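Local coordinates for nitrogenase molybdenum-iron protein beta chain (Clostridium pasteurianum, PDB 4WES), which forms, with the alpha chain, the molybdenum-iron component of nitrogenase, which reduces dinitrogen to ammonia, and shares the [8Fe-7S] cluster with that chain, at the interface of chains A and B. Residues are numbered along the deposited sequence; one frame, centred on the assembly and turned at random. Chains: chain A/B, Nitrogenase molybdenum-iron protein beta chain.

The interface of chains A and B. Residues chain A 446, 455-457; chain B 396, 408, 415-416.
A cluster of charged residues joins the two beta chains here: A:Glu446, near the end of helix 426-448, and the C-terminal tail of chain A meet B:Lys396, B:Arg408 and B:Arg416. The A:Glu446 carboxylate divides its oxygens between different partners. OE1 takes the ammonium NZ of B:Lys396 at 2.7 Å, on its syn side and near the carboxylate plane, and the two side chains cross at about a right angle. OE2 is gripped end-on by B:Arg416, with NH1 at 2.9 Å and NH2 at 3.1 Å. Both nitrogens come from the same face of the carboxylate, whose plane is turned 57° from the guanidinium. OE2 still lies in the guanidinium plane. A bend at chi2 (-64°) folds the B:Arg416 chain back, so that NH1 reaches the backbone O of B:Asp415 while NH1 and NH2 face OE2. This should help fix the rotation of the group.

B:Lys396 NZ also binds the backbone of the chain A tail. It donates to the carbonyl O of A:Glu455 at 2.8 Å and to that of A:Val456 at 3.0 Å, tilted from both carbonyl planes. NZ meets OD2 of B:Asp415 on the anti side, at 2.7 Å. An ammonium group has three hydrogens for these four acceptors, so at least one is probably shared. B:Asp415 thus acts in the second shell. B:Arg408 holds it side-on, NE to OD1 and NH2 to OD2. CZ of B:Arg416 lies 3.4 Å above the B:Arg408 plane, offset toward its rim. The carboxylates of A:Glu446 and B:Asp415 probably offset the charge of this arginine pair. B:Arg408 NH2 forms a longer salt bridge to A:Glu446 OE2, and water 1 links the same two atoms.

The cluster ties the end of helix 426-448 and the tail near residues 455-456 to the neighbouring chain. Its twin does the same with the chains exchanged, and together they probably support the beta-beta contact of the alpha2beta2 tetramer.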
loop_
_atom_site.group_PDB
_atom_site.type_symbol
_atom_site.label_atom_id
_atom_site.label_comp_id
_atom_site.label_asym_id
_atom_site.label_seq_id
_atom_site.Cartn_x
_atom_site.Cartn_y
_atom_site.Cartn_z
ATOM N N GLU A 446 -8.905 1.739 -9.831
ATOM C CA GLU A 446 -8.157 1.324 -11.023
ATOM C C GLU A 446 -8.283 -0.166 -11.311
ATOM O O GLU A 446 -8.123 -0.582 -12.455
ATOM C CB GLU A 446 -6.695 1.765 -10.903
ATOM C CG GLU A 446 -6.604 3.288 -10.744
ATOM C CD GLU A 446 -5.259 3.847 -11.107
ATOM O OE1 GLU A 446 -5.212 4.726 -12.025
ATOM O OE2 GLU A 446 -4.246 3.393 -10.574
ATOM N N GLU A 455 -6.908 5.205 -16.575
ATOM C CA GLU A 455 -6.210 6.514 -16.635
ATOM C C GLU A 455 -4.718 6.349 -16.410
ATOM O O GLU A 455 -4.315 5.516 -15.612
ATOM C CB GLU A 455 -6.722 7.370 -15.460
ATOM C CG GLU A 455 -8.191 7.678 -15.422
ATOM C CD GLU A 455 -8.691 8.558 -16.533
ATOM O OE1 GLU A 455 -7.888 9.220 -17.252
ATOM O OE2 GLU A 455 -9.930 8.630 -16.721
ATOM N N VAL A 456 -3.919 7.189 -17.058
ATOM C CA VAL A 456 -2.493 7.333 -16.672
ATOM C C VAL A 456 -2.377 8.151 -15.391
ATOM O O VAL A 456 -2.076 7.608 -14.339
ATOM C CB VAL A 456 -1.624 7.915 -17.804
ATOM C CG1 VAL A 456 -0.232 8.189 -17.327
ATOM C CG2 VAL A 456 -1.583 6.957 -18.966
ATOM N N VAL A 457 -2.673 9.443 -15.484
ATOM C CA VAL A 457 -2.533 10.363 -14.344
ATOM C C VAL A 457 -3.752 10.253 -13.430
ATOM O O VAL A 457 -4.884 10.071 -13.896
ATOM C CB VAL A 457 -2.319 11.815 -14.834
ATOM C CG1 VAL A 457 -2.099 12.759 -13.665
ATOM C CG2 VAL A 457 -1.132 11.875 -15.772
ATOM N N LYS B 396 1.507 0.074 -14.856
ATOM C CA LYS B 396 0.181 -0.243 -14.298
ATOM C C LYS B 396 -0.666 -0.974 -15.350
ATOM O O LYS B 396 -1.546 -1.779 -14.996
ATOM C CB LYS B 396 -0.590 1.011 -13.821
ATOM C CG LYS B 396 -1.025 1.984 -14.914
ATOM C CD LYS B 396 -1.387 3.441 -14.579
ATOM C CE LYS B 396 -2.628 3.579 -13.839
ATOM N NZ LYS B 396 -2.816 4.918 -13.291
ATOM N N ARG B 408 5.124 0.966 -7.579
ATOM C CA ARG B 408 5.521 2.193 -8.282
ATOM C C ARG B 408 6.879 2.647 -7.786
ATOM O O ARG B 408 7.087 2.785 -6.592
ATOM C CB ARG B 408 4.483 3.273 -8.075
ATOM C CG ARG B 408 3.211 3.019 -8.842
ATOM C CD ARG B 408 2.073 3.942 -8.394
ATOM N NE ARG B 408 0.885 3.746 -9.209
ATOM C CZ ARG B 408 0.041 2.736 -9.054
ATOM N NH1 ARG B 408 0.153 1.851 -8.084
ATOM N NH2 ARG B 408 -0.950 2.605 -9.933
ATOM N N ASP B 415 0.337 9.023 -10.534
ATOM C CA ASP B 415 -0.995 8.539 -10.206
ATOM C C ASP B 415 -1.234 8.238 -8.748
ATOM O O ASP B 415 -2.264 7.623 -8.407
ATOM C CB ASP B 415 -1.369 7.358 -11.092
ATOM C CG ASP B 415 -0.411 6.187 -11.014
ATOM O OD1 ASP B 415 0.738 6.320 -10.515
ATOM O OD2 ASP B 415 -0.837 5.068 -11.458
ATOM N N ARG B 416 -0.356 8.712 -7.852
ATOM C CA ARG B 416 -0.546 8.504 -6.430
ATOM C C ARG B 416 -0.060 9.756 -5.686
ATOM O O ARG B 416 0.673 10.583 -6.213
ATOM C CB ARG B 416 0.181 7.252 -5.928
ATOM C CG ARG B 416 -0.386 5.927 -6.424
ATOM C CD ARG B 416 -1.801 5.653 -5.939
ATOM N NE ARG B 416 -2.315 4.337 -6.297
ATOM C CZ ARG B 416 -2.926 4.060 -7.455
ATOM N NH1 ARG B 416 -3.043 4.956 -8.411
ATOM N NH2 ARG B 416 -3.408 2.842 -7.650
HETATM O O HOH W 1 -3.230 0.557 -10.464
#